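PDB 3EHC: SnoaL-like polyketide cyclase from Agrobacterium tumefaciens str. C58, which is of unknown function but, by its SnoaL-like family membership in the NTF2 clan, may be a polyketide cyclase or a related enzyme. Local coordinates for residues Val28-Glu33 against Phe39-Tyr44; Asp105-Gln108 against Arg112-Trp115; Asn17-Asp22 against Lys50-Ile55. One frame throughout, in Å; residues are numbered along the deposited sequence.

Contact 1: residues Val28-Glu33 against Phe39-Tyr44; sequences VDDNVE and FGLSGY
In this cone-like NTF2 fold, the type I turn D29-V32, where the chain turns a corner between two short strands, and the strand residue V28 before it meet L41, Y44 and the rest of the first turn of helix 40-54. G40 N gives to V32 O (3.0 Å) in the carbonyl plane, while L41 N meets D30 O from well above the D30 carbonyl plane, with a C=O...N angle of 121°. Glycine suits position 40: its phi is positive, and G40 CA lies 3.2 Å from D30 O, a closeness that suits a residue without a side chain. V28 CG1 sits over one face of the Y44 ring, 4.2 Å from its centroid, as a CH-pi contact. With L41 CG anti to the backbone N (chi1 -171°), CD1 lies against V28 CB at 3.6 Å. V32 splits its branches: CG1 leans on the G40 carbonyl carbon and CG2 meets Y44 CD2 (3.7 Å). The Y44 hydroxyl bonds to that of Y12. D29 OD1 accepts N31 N at 2.9 Å, an Asx turn. Turn carbonyls thus satisfy the amides of G40 and L41, while V28, V32 and the Y44 ring are buried, with L41 at their border.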
ATOM      1  N   VAL B  28      20.154   4.033  -2.332  1.00 37.04           N
ATOM      2  CA  VAL B  28      19.726   2.640  -2.580  1.00 35.96           C
ATOM      3  C   VAL B  28      20.941   1.708  -2.437  1.00 36.01           C
ATOM      4  O   VAL B  28      21.987   1.967  -3.008  1.00 35.28           O
ATOM      5  CB  VAL B  28      19.030   2.495  -3.981  1.00 37.51           C
ATOM      6  CG1 VAL B  28      18.679   1.047  -4.325  1.00 31.13           C
ATOM      7  CG2 VAL B  28      17.757   3.340  -4.022  1.00 35.45           C
ATOM      8  N   ASP B  29      20.781   0.653  -1.631  1.00 35.83           N
ATOM      9  CA  ASP B  29      21.813  -0.351  -1.361  1.00 36.23           C
ATOM     10  C   ASP B  29      22.242  -1.073  -2.648  1.00 36.56           C
ATOM     11  O   ASP B  29      21.448  -1.191  -3.601  1.00 35.05           O
ATOM     12  CB  ASP B  29      21.281  -1.363  -0.337  1.00 36.21           C
ATOM     13  CG  ASP B  29      22.373  -2.262   0.250  1.00 37.99           C
ATOM     14  OD1 ASP B  29      22.614  -3.371  -0.299  1.00 33.93           O
ATOM     15  OD2 ASP B  29      22.960  -1.885   1.298  1.00 43.73           O
ATOM     16  N   ASP B  30      23.488  -1.547  -2.688  1.00 37.47           N
ATOM     17  CA  ASP B  30      23.990  -2.304  -3.855  1.00 37.20           C
ATOM     18  C   ASP B  30      23.158  -3.564  -4.134  1.00 36.44           C
ATOM     19  O   ASP B  30      22.986  -3.979  -5.285  1.00 34.89           O
ATOM     20  CB  ASP B  30      25.442  -2.731  -3.660  1.00 37.68           C
ATOM     21  CG  ASP B  30      26.426  -1.581  -3.773  1.00 39.46           C
ATOM     22  OD1 ASP B  30      26.053  -0.459  -4.196  1.00 36.19           O
ATOM     23  OD2 ASP B  30      27.602  -1.828  -3.435  1.00 39.74           O
ATOM     24  N   ASN B  31      22.648  -4.162  -3.059  1.00 37.37           N
ATOM     25  CA  ASN B  31      21.889  -5.400  -3.119  1.00 35.92           C
ATOM     26  C   ASN B  31      20.412  -5.212  -2.837  1.00 34.91           C
ATOM     27  O   ASN B  31      19.758  -6.126  -2.342  1.00 35.18           O
ATOM     28  CB  ASN B  31      22.468  -6.390  -2.109  1.00 37.18           C
ATOM     29  CG  ASN B  31      23.832  -6.854  -2.488  1.00 36.62           C
ATOM     30  OD1 ASN B  31      24.061  -7.248  -3.628  1.00 35.70           O
ATOM     31  ND2 ASN B  31      24.755  -6.806  -1.545  1.00 39.14           N
ATOM     32  N   VAL B  32      19.880  -4.044  -3.188  1.00 34.17           N
ATOM     33  CA  VAL B  32      18.472  -3.772  -3.034  1.00 34.11           C
ATOM     34  C   VAL B  32      17.590  -4.860  -3.704  1.00 34.97           C
ATOM     35  O   VAL B  32      17.913  -5.397  -4.785  1.00 34.37           O
ATOM     36  CB  VAL B  32      18.111  -2.362  -3.545  1.00 34.03           C
ATOM     37  CG1 VAL B  32      18.357  -2.249  -5.043  1.00 31.23           C
ATOM     38  CG2 VAL B  32      16.647  -2.020  -3.183  1.00 31.50           C
ATOM     39  N   GLU B  33      16.498  -5.185  -3.010  1.00 34.33           N
ATOM     40  CA  GLU B  33      15.438  -6.064  -3.487  1.00 36.52           C
ATOM     41  C   GLU B  33      14.149  -5.271  -3.608  1.00 37.13           C
ATOM     42  O   GLU B  33      13.821  -4.516  -2.701  1.00 36.42           O
ATOM     43  CB  GLU B  33      15.169  -7.126  -2.443  1.00 37.23           C
ATOM     44  CG  GLU B  33      15.735  -8.446  -2.706  1.00 43.75           C
ATOM     45  CD  GLU B  33      15.570  -9.346  -1.507  1.00 47.74           C
ATOM     46  OE1 GLU B  33      16.329  -9.157  -0.518  1.00 50.38           O
ATOM     47  OE2 GLU B  33      14.673 -10.227  -1.565  1.00 56.63           O
ATOM     48  N   PHE B  39      17.440  -7.734  -7.574  1.00 35.57           N
ATOM     49  CA  PHE B  39      18.055  -7.230  -8.809  1.00 35.35           C
ATOM     50  C   PHE B  39      19.114  -6.103  -8.625  1.00 34.29           C
ATOM     51  O   PHE B  39      19.709  -5.645  -9.601  1.00 33.38           O
ATOM     52  CB  PHE B  39      16.974  -6.908  -9.881  1.00 37.15           C
ATOM     53  CG  PHE B  39      15.947  -5.841  -9.492  1.00 40.95           C
ATOM     54  CD1 PHE B  39      16.156  -4.943  -8.451  1.00 39.87           C
ATOM     55  CD2 PHE B  39      14.786  -5.707 -10.258  1.00 38.56           C
ATOM     56  CE1 PHE B  39      15.206  -3.969  -8.171  1.00 40.83           C
ATOM     57  CE2 PHE B  39      13.850  -4.744  -9.981  1.00 41.44           C
ATOM     58  CZ  PHE B  39      14.053  -3.868  -8.944  1.00 39.99           C
ATOM     59  N   GLY B  40      19.358  -5.700  -7.376  1.00 34.74           N
ATOM     60  CA  GLY B  40      20.434  -4.772  -7.041  1.00 33.66           C
ATOM     61  C   GLY B  40      20.250  -3.353  -7.525  1.00 34.16           C
ATOM     62  O   GLY B  40      19.274  -3.039  -8.208  1.00 33.91           O
ATOM     63  N   LEU B  41      21.223  -2.505  -7.195  1.00 35.01           N
ATOM     64  CA  LEU B  41      21.200  -1.084  -7.568  1.00 35.07           C
ATOM     65  C   LEU B  41      20.974  -0.878  -9.069  1.00 34.88           C
ATOM     66  O   LEU B  41      20.192  -0.012  -9.449  1.00 34.38           O
ATOM     67  CB  LEU B  41      22.514  -0.389  -7.151  1.00 36.09           C
ATOM     68  CG  LEU B  41      22.609   1.141  -7.259  1.00 34.47           C
ATOM     69  CD1 LEU B  41      21.618   1.819  -6.356  1.00 25.03           C
ATOM     70  CD2 LEU B  41      24.015   1.564  -6.898  1.00 32.89           C
ATOM     71  N   SER B  42      21.644  -1.669  -9.917  1.00 32.89           N
ATOM     72  CA  SER B  42      21.532  -1.481 -11.385  1.00 34.13           C
ATOM     73  C   SER B  42      20.171  -1.941 -11.932  1.00 33.79           C
ATOM     74  O   SER B  42      19.618  -1.309 -12.839  1.00 32.28           O
ATOM     75  CB  SER B  42      22.714  -2.119 -12.162  1.00 33.85           C
ATOM     76  OG  SER B  42      22.683  -3.534 -12.106  1.00 33.21           O
ATOM     77  N   GLY B  43      19.623  -3.010 -11.359  1.00 34.77           N
ATOM     78  CA  GLY B  43      18.264  -3.432 -11.678  1.00 34.45           C
ATOM     79  C   GLY B  43      17.214  -2.419 -11.261  1.00 34.25           C
ATOM     80  O   GLY B  43      16.223  -2.244 -11.950  1.00 34.86           O
ATOM     81  N   TYR B  44      17.457  -1.765 -10.128  1.00 34.15           N
ATOM     82  CA  TYR B  44      16.613  -0.721  -9.580  1.00 35.68           C
ATOM     83  C   TYR B  44      16.667   0.530 -10.454  1.00 36.56           C
ATOM     84  O   TYR B  44      15.624   1.131 -10.747  1.00 36.44           O
ATOM     85  CB  TYR B  44      17.057  -0.418  -8.141  1.00 36.38           C
ATOM     86  CG  TYR B  44      15.991   0.190  -7.255  1.00 36.41           C
ATOM     87  CD1 TYR B  44      15.701   1.545  -7.336  1.00 43.74           C
ATOM     88  CD2 TYR B  44      15.290  -0.579  -6.325  1.00 37.83           C
ATOM     89  CE1 TYR B  44      14.726   2.137  -6.534  1.00 42.76           C
ATOM     90  CE2 TYR B  44      14.295   0.005  -5.504  1.00 42.39           C
ATOM     91  CZ  TYR B  44      14.024   1.372  -5.624  1.00 45.39           C
ATOM     92  OH  TYR B  44      13.070   2.010  -4.843  1.00 46.83           O
TER

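Contact 2: residues Asp105-Gln108 against Arg112-Trp115; sequences DFEQ and RRVW. With SO4 (sulfate ion), chain H.
D105 and R113 lie side by side because D105 CG stands anti to its own N (chi1 -170°) and R113 CG anti to its carbonyl carbon, beside its backbone N (chi1 -59°), its chain extended to NE, carrying the guanidinium past the aspartate toward E107. R112, bent at chi2 (47°), turns its guanidinium to a sulfate ion, probably from the crystallisation liquor; R112 NH1 lies 3.9 Å above the R113 guanidinium plane, over its centre. The bond of R113 NH1 to E107 OE2 (3.3 Å) is nearly straight and lies in the guanidinium plane, though it meets the glutamate from above the carboxylate plane; that to D105 OD2 is weak. Long, charged side chains suit this partly exposed face of the sheet, where D105, E107 and E33 probably balance the two arginines. R112 NE bonds to sulfate O1 (3.1 Å) and R112 NH2 to sulfate O4 (3.1 Å). R112 and R113 both face D105, a classic beta bulge: D105 O takes R112 N (2.8 Å) and R113 N (3.2 Å). The contact lies near the turn of hairpin 96-107/110-118, whose second strand pairs with 32-34; R112 NH1 salt-bridges E33 there, and W115 packs on I64 of the second subunit.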
ATOM      1  N   ASP B 105      12.589  -1.050   3.833  1.00 37.74           N
ATOM      2  CA  ASP B 105      13.455  -1.451   4.916  1.00 38.38           C
ATOM      3  C   ASP B 105      14.789  -0.781   4.585  1.00 37.64           C
ATOM      4  O   ASP B 105      15.332  -0.983   3.502  1.00 38.42           O
ATOM      5  CB  ASP B 105      13.510  -2.985   4.991  1.00 39.13           C
ATOM      6  CG  ASP B 105      14.198  -3.523   6.253  1.00 50.42           C
ATOM      7  OD1 ASP B 105      14.317  -2.831   7.320  1.00 55.48           O
ATOM      8  OD2 ASP B 105      14.644  -4.697   6.152  1.00 54.32           O
ATOM      9  N   PHE B 106      15.267   0.064   5.501  1.00 37.05           N
ATOM     10  CA  PHE B 106      16.537   0.779   5.361  1.00 37.02           C
ATOM     11  C   PHE B 106      17.641   0.035   6.106  1.00 39.75           C
ATOM     12  O   PHE B 106      17.398  -0.551   7.163  1.00 40.18           O
ATOM     13  CB  PHE B 106      16.431   2.204   5.910  1.00 36.57           C
ATOM     14  CG  PHE B 106      15.852   3.180   4.946  1.00 34.23           C
ATOM     15  CD1 PHE B 106      14.466   3.275   4.786  1.00 35.63           C
ATOM     16  CD2 PHE B 106      16.682   3.992   4.181  1.00 32.11           C
ATOM     17  CE1 PHE B 106      13.912   4.163   3.884  1.00 32.91           C
ATOM     18  CE2 PHE B 106      16.151   4.882   3.283  1.00 37.47           C
ATOM     19  CZ  PHE B 106      14.744   4.970   3.135  1.00 40.94           C
ATOM     20  N   GLU B 107      18.837   0.057   5.527  1.00 41.44           N
ATOM     21  CA  GLU B 107      20.060  -0.425   6.184  1.00 43.33           C
ATOM     22  C   GLU B 107      21.179   0.571   5.929  1.00 42.85           C
ATOM     23  O   GLU B 107      21.544   0.833   4.781  1.00 42.28           O
ATOM     24  CB  GLU B 107      20.479  -1.803   5.675  1.00 44.92           C
ATOM     25  CG  GLU B 107      19.756  -2.953   6.382  1.00 51.99           C
ATOM     26  CD  GLU B 107      20.236  -4.327   5.930  1.00 51.38           C
ATOM     27  OE1 GLU B 107      21.295  -4.408   5.255  1.00 58.37           O
ATOM     28  OE2 GLU B 107      19.539  -5.318   6.250  1.00 58.73           O
ATOM     29  N   GLN B 108      21.702   1.139   7.003  1.00 44.40           N
ATOM     30  CA  GLN B 108      22.739   2.159   6.906  1.00 45.13           C
ATOM     31  C   GLN B 108      22.370   3.332   5.996  1.00 43.78           C
ATOM     32  O   GLN B 108      23.186   3.736   5.147  1.00 42.30           O
ATOM     33  CB  GLN B 108      24.062   1.517   6.478  1.00 46.04           C
ATOM     34  CG  GLN B 108      24.632   0.640   7.578  1.00 49.35           C
ATOM     35  CD  GLN B 108      25.087  -0.681   7.070  1.00 54.96           C
ATOM     36  OE1 GLN B 108      26.222  -0.809   6.588  1.00 53.62           O
ATOM     37  NE2 GLN B 108      24.205  -1.697   7.172  1.00 42.93           N
ATOM     38  N   ARG B 112      17.006  -0.930   1.219  1.00 36.35           N
ATOM     39  CA  ARG B 112      17.534  -2.294   1.094  1.00 35.94           C
ATOM     40  C   ARG B 112      16.478  -3.281   0.592  1.00 34.89           C
ATOM     41  O   ARG B 112      16.769  -4.191  -0.191  1.00 35.36           O
ATOM     42  CB  ARG B 112      18.109  -2.734   2.450  1.00 35.51           C
ATOM     43  CG  ARG B 112      18.743  -4.118   2.531  1.00 38.00           C
ATOM     44  CD  ARG B 112      19.689  -4.434   1.407  1.00 38.21           C
ATOM     45  NE  ARG B 112      20.204  -5.796   1.530  1.00 41.31           N
ATOM     46  CZ  ARG B 112      19.609  -6.885   1.033  1.00 42.43           C
ATOM     47  NH1 ARG B 112      18.450  -6.815   0.382  1.00 39.71           N
ATOM     48  NH2 ARG B 112      20.173  -8.074   1.200  1.00 45.49           N
ATOM     49  N   ARG B 113      15.246  -3.117   1.059  1.00 35.34           N
ATOM     50  CA  ARG B 113      14.129  -3.923   0.595  1.00 35.41           C
ATOM     51  C   ARG B 113      12.897  -3.030   0.403  1.00 34.79           C
ATOM     52  O   ARG B 113      12.642  -2.120   1.192  1.00 33.17           O
ATOM     53  CB  ARG B 113      13.814  -5.012   1.607  1.00 36.12           C
ATOM     54  CG  ARG B 113      14.949  -5.941   1.888  1.00 40.97           C
ATOM     55  CD  ARG B 113      14.612  -6.909   2.989  1.00 44.69           C
ATOM     56  NE  ARG B 113      15.727  -7.819   3.218  1.00 46.25           N
ATOM     57  CZ  ARG B 113      16.818  -7.521   3.922  1.00 51.33           C
ATOM     58  NH1 ARG B 113      16.971  -6.325   4.499  1.00 49.66           N
ATOM     59  NH2 ARG B 113      17.771  -8.433   4.056  1.00 50.82           N
ATOM     60  N   VAL B 114      12.150  -3.297  -0.671  1.00 35.53           N
ATOM     61  CA  VAL B 114      10.968  -2.537  -0.997  1.00 34.78           C
ATOM     62  C   VAL B 114       9.811  -3.502  -1.241  1.00 34.88           C
ATOM     63  O   VAL B 114       9.978  -4.547  -1.866  1.00 34.29           O
ATOM     64  CB  VAL B 114      11.209  -1.651  -2.236  1.00 35.12           C
ATOM     65  CG1 VAL B 114      10.069  -0.684  -2.428  1.00 27.25           C
ATOM     66  CG2 VAL B 114      12.538  -0.894  -2.084  1.00 35.46           C
ATOM     67  N   TRP B 115       8.645  -3.150  -0.719  1.00 33.68           N
ATOM     68  CA  TRP B 115       7.403  -3.851  -1.050  1.00 34.68           C
ATOM     69  C   TRP B 115       6.402  -2.810  -1.496  1.00 35.15           C
ATOM     70  O   TRP B 115       6.003  -1.970  -0.703  1.00 32.76           O
ATOM     71  CB  TRP B 115       6.874  -4.643   0.170  1.00 36.48           C
ATOM     72  CG  TRP B 115       7.775  -5.762   0.627  1.00 36.88           C
ATOM     73  CD1 TRP B 115       7.761  -7.051   0.176  1.00 36.31           C
ATOM     74  CD2 TRP B 115       8.799  -5.698   1.635  1.00 35.86           C
ATOM     75  NE1 TRP B 115       8.707  -7.789   0.839  1.00 41.28           N
ATOM     76  CE2 TRP B 115       9.358  -6.989   1.742  1.00 40.21           C
ATOM     77  CE3 TRP B 115       9.308  -4.670   2.459  1.00 44.23           C
ATOM     78  CZ2 TRP B 115      10.414  -7.291   2.648  1.00 46.55           C
ATOM     79  CZ3 TRP B 115      10.358  -4.971   3.369  1.00 41.08           C
ATOM     80  CH2 TRP B 115      10.889  -6.276   3.452  1.00 39.14           C
TER
HETATM   81  S   SO4 H 128      23.423  -7.549   2.563  0.50 52.58           S
HETATM   82  O1  SO4 H 128      23.228  -6.229   1.960  0.50 49.94           O
HETATM   83  O2  SO4 H 128      24.620  -7.566   3.402  0.50 48.49           O
HETATM   84  O3  SO4 H 128      23.533  -8.557   1.499  0.50 41.89           O
HETATM   85  O4  SO4 H 128      22.306  -7.842   3.452  0.50 57.40           O

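Contact 3: residues Asn17-Asp22 against Lys50-Ile55; sequences NHQAFD and KDFADI
The ring of F52 is met by two side chains of the loop after helix 5-17. Q19 lies over one of its faces: CG stands above the centre, 3.9 Å from the ring centroid and only 9° off the normal, as a CH-pi contact. Q19 CG lies anti to its carbonyl carbon (chi1 -56°) and the chain runs extended beyond CG, which lays the amide along the F52 ring. The amide plane is 15° from the ring's, so that NE2 comes to 3.5 Å from F52 CD1 and OE1 to 3.7 Å from F52 CB. Glutamine suits this place because, in an exposed residue, its methylene chain and flat amide can cover an aromatic face. F21 approaches differently, through CZ: F52 CD2 (3.8 Å) lies at the edge of the F21 ring, in the plane of that ring. Both aromatic side chains are buried.

These groups are placed by the backbone around them. Q19 has positive phi and is the C-prime residue of a Schellman motif, with Q19 N bonded to L16 O and A20 N to S15 O, which ends the helix and turns Q19 toward F52. An inverse gamma turn centred on A20 then leads to F21, whose O accepts from R45 NE of helix 40-54. F52 projects from the last turn of that helix. Further out, F52 also packs on L58 and F60, F21 on L48 and V49, and N17 OD1 accepts from F60 N.

The arrangement joins a Schellman-capped helix end to the neighbouring helix, within the helical layer that packs on the curved sheet of NTF2-like proteins.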
ATOM      1  N   ASN B  17      12.757  12.864  -9.167  1.00 38.50           N
ATOM      2  CA  ASN B  17      12.069  13.903  -9.933  1.00 38.03           C
ATOM      3  C   ASN B  17      12.958  14.674 -10.884  1.00 38.32           C
ATOM      4  O   ASN B  17      12.477  15.186 -11.883  1.00 40.43           O
ATOM      5  CB  ASN B  17      11.323  14.856  -9.010  1.00 37.87           C
ATOM      6  CG  ASN B  17      10.104  14.225  -8.423  1.00 33.91           C
ATOM      7  OD1 ASN B  17       9.535  13.299  -8.991  1.00 36.90           O
ATOM      8  ND2 ASN B  17       9.697  14.708  -7.280  1.00 33.65           N
ATOM      9  N   HIS B  18      14.247  14.772 -10.571  1.00 37.48           N
ATOM     10  CA  HIS B  18      15.213  15.338 -11.498  1.00 36.88           C
ATOM     11  C   HIS B  18      15.886  14.254 -12.351  1.00 36.88           C
ATOM     12  O   HIS B  18      16.806  14.556 -13.114  1.00 38.43           O
ATOM     13  CB  HIS B  18      16.245  16.168 -10.750  1.00 36.96           C
ATOM     14  CG  HIS B  18      15.679  17.401 -10.118  1.00 39.71           C
ATOM     15  ND1 HIS B  18      15.254  17.440  -8.805  1.00 43.65           N
ATOM     16  CD2 HIS B  18      15.482  18.647 -10.617  1.00 42.43           C
ATOM     17  CE1 HIS B  18      14.815  18.656  -8.523  1.00 43.93           C
ATOM     18  NE2 HIS B  18      14.944  19.409  -9.604  1.00 45.83           N
ATOM     19  N   GLN B  19      15.413  13.007 -12.241  1.00 36.56           N
ATOM     20  CA  GLN B  19      15.985  11.854 -12.959  1.00 37.56           C
ATOM     21  C   GLN B  19      17.513  11.752 -12.799  1.00 37.97           C
ATOM     22  O   GLN B  19      18.219  11.408 -13.751  1.00 37.91           O
ATOM     23  CB  GLN B  19      15.589  11.887 -14.442  1.00 37.88           C
ATOM     24  CG  GLN B  19      14.067  11.932 -14.671  1.00 37.92           C
ATOM     25  CD  GLN B  19      13.669  11.609 -16.099  1.00 39.53           C
ATOM     26  OE1 GLN B  19      14.146  10.645 -16.694  1.00 45.49           O
ATOM     27  NE2 GLN B  19      12.770  12.406 -16.646  1.00 34.56           N
ATOM     28  N   ALA B  20      17.999  12.057 -11.588  1.00 38.65           N
ATOM     29  CA  ALA B  20      19.431  12.064 -11.269  1.00 39.37           C
ATOM     30  C   ALA B  20      19.850  10.666 -10.775  1.00 40.24           C
ATOM     31  O   ALA B  20      20.108  10.469  -9.587  1.00 42.68           O
ATOM     32  CB  ALA B  20      19.747  13.150 -10.203  1.00 38.47           C
ATOM     33  N   PHE B  21      19.922   9.709 -11.703  1.00 41.73           N
ATOM     34  CA  PHE B  21      20.187   8.297 -11.372  1.00 42.85           C
ATOM     35  C   PHE B  21      21.658   7.924 -11.195  1.00 44.16           C
ATOM     36  O   PHE B  21      21.951   6.825 -10.731  1.00 42.59           O
ATOM     37  CB  PHE B  21      19.568   7.359 -12.415  1.00 42.76           C
ATOM     38  CG  PHE B  21      18.095   7.571 -12.620  1.00 44.36           C
ATOM     39  CD1 PHE B  21      17.257   7.874 -11.541  1.00 43.93           C
ATOM     40  CD2 PHE B  21      17.536   7.457 -13.895  1.00 43.21           C
ATOM     41  CE1 PHE B  21      15.909   8.084 -11.744  1.00 44.94           C
ATOM     42  CE2 PHE B  21      16.171   7.665 -14.102  1.00 44.37           C
ATOM     43  CZ  PHE B  21      15.364   7.976 -13.033  1.00 44.04           C
ATOM     44  N   ASP B  22      22.572   8.823 -11.561  1.00 45.31           N
ATOM     45  CA  ASP B  22      23.985   8.652 -11.232  1.00 46.75           C
ATOM     46  C   ASP B  22      24.167   8.725  -9.719  1.00 47.85           C
ATOM     47  O   ASP B  22      25.085   8.129  -9.172  1.00 46.47           O
ATOM     48  CB  ASP B  22      24.851   9.736 -11.892  1.00 47.96           C
ATOM     49  CG  ASP B  22      24.826   9.673 -13.414  1.00 49.15           C
ATOM     50  OD1 ASP B  22      23.917   9.040 -13.983  1.00 55.52           O
ATOM     51  OD2 ASP B  22      25.723  10.263 -14.043  1.00 52.27           O
ATOM     52  N   LYS B  50      12.941   2.870 -16.930  1.00 38.22           N
ATOM     53  CA  LYS B  50      11.816   2.341 -17.701  1.00 39.38           C
ATOM     54  C   LYS B  50      10.487   3.025 -17.350  1.00 38.98           C
ATOM     55  O   LYS B  50       9.687   3.330 -18.246  1.00 39.93           O
ATOM     56  CB  LYS B  50      11.638   0.829 -17.464  1.00 39.92           C
ATOM     57  CG  LYS B  50      10.736   0.123 -18.512  1.00 43.85           C
ATOM     58  CD  LYS B  50       9.807  -0.924 -17.883  1.00 50.51           C
ATOM     59  CE  LYS B  50       9.090  -1.772 -18.935  1.00 51.80           C
ATOM     60  NZ  LYS B  50       8.490  -0.954 -20.037  1.00 57.45           N
ATOM     61  N   ASP B  51      10.266   3.257 -16.051  1.00 39.00           N
ATOM     62  CA  ASP B  51       9.102   4.006 -15.558  1.00 39.03           C
ATOM     63  C   ASP B  51       9.005   5.397 -16.202  1.00 37.47           C
ATOM     64  O   ASP B  51       7.914   5.814 -16.588  1.00 35.75           O
ATOM     65  CB  ASP B  51       9.137   4.177 -14.017  1.00 39.50           C
ATOM     66  CG  ASP B  51       8.969   2.859 -13.236  1.00 45.53           C
ATOM     67  OD1 ASP B  51       8.762   1.770 -13.848  1.00 52.80           O
ATOM     68  OD2 ASP B  51       9.051   2.931 -11.973  1.00 49.73           O
ATOM     69  N   PHE B  52      10.126   6.109 -16.308  1.00 35.69           N
ATOM     70  CA  PHE B  52      10.118   7.414 -16.942  1.00 37.93           C
ATOM     71  C   PHE B  52       9.945   7.317 -18.456  1.00 38.27           C
ATOM     72  O   PHE B  52       9.321   8.192 -19.045  1.00 40.72           O
ATOM     73  CB  PHE B  52      11.352   8.209 -16.548  1.00 37.81           C
ATOM     74  CG  PHE B  52      11.196   8.922 -15.240  1.00 38.18           C
ATOM     75  CD1 PHE B  52      10.533  10.137 -15.175  1.00 41.43           C
ATOM     76  CD2 PHE B  52      11.688   8.372 -14.069  1.00 39.25           C
ATOM     77  CE1 PHE B  52      10.393  10.797 -13.953  1.00 39.31           C
ATOM     78  CE2 PHE B  52      11.556   9.033 -12.862  1.00 40.04           C
ATOM     79  CZ  PHE B  52      10.916  10.240 -12.808  1.00 37.68           C
ATOM     80  N   ALA B  53      10.482   6.263 -19.083  1.00 39.34           N
ATOM     81  CA  ALA B  53      10.296   6.066 -20.531  1.00 39.61           C
ATOM     82  C   ALA B  53       8.800   5.855 -20.816  1.00 39.95           C
ATOM     83  O   ALA B  53       8.231   6.411 -21.761  1.00 41.68           O
ATOM     84  CB  ALA B  53      11.108   4.854 -21.031  1.00 39.93           C
ATOM     85  N   ASP B  54       8.173   5.054 -19.972  1.00 40.19           N
ATOM     86  CA  ASP B  54       6.740   4.763 -20.067  1.00 40.66           C
ATOM     87  C   ASP B  54       5.790   5.900 -19.644  1.00 38.70           C
ATOM     88  O   ASP B  54       4.656   5.951 -20.105  1.00 36.65           O
ATOM     89  CB  ASP B  54       6.320   3.595 -19.138  1.00 41.64           C
ATOM     90  CG  ASP B  54       6.836   2.233 -19.573  1.00 45.46           C
ATOM     91  OD1 ASP B  54       7.244   2.085 -20.742  1.00 45.97           O
ATOM     92  OD2 ASP B  54       6.794   1.298 -18.728  1.00 43.47           O
ATOM     93  N   ILE B  55       6.215   6.747 -18.707  1.00 38.27           N
ATOM     94  CA  ILE B  55       5.406   7.881 -18.187  1.00 35.66           C
ATOM     95  C   ILE B  55       6.320   9.118 -18.096  1.00 36.74           C
ATOM     96  O   ILE B  55       6.854   9.424 -17.018  1.00 38.03           O
ATOM     97  CB  ILE B  55       4.746   7.605 -16.780  1.00 36.06           C
ATOM     98  CG1 ILE B  55       4.043   6.247 -16.731  1.00 35.31           C
ATOM     99  CG2 ILE B  55       3.758   8.740 -16.399  1.00 30.43           C
ATOM    100  CD1 ILE B  55       3.490   5.871 -15.373  1.00 32.70           C
TER

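Overall arrangement
From the N terminus, helix 5-17 leads into segment 17-22, which meets 50-55 only after the chain has made strands 28-29 and 32-34 and most of helix 40-54. Contact 3 closes that loop, and contact 1, spanning 28-44, lies wholly within it. The two use opposite ends of helix 40-54: the turn meets the helix near its start, and the loop after helix 5-17 meets it near its end. Contact 2 follows in series, closing the hairpin 96-107/110-118. It touches contact 1, because strand 32-34 runs beside strand 110-118: E33 O probably accepts from V114 N at 2.9 Å. Contacts 2 and 3 do not touch.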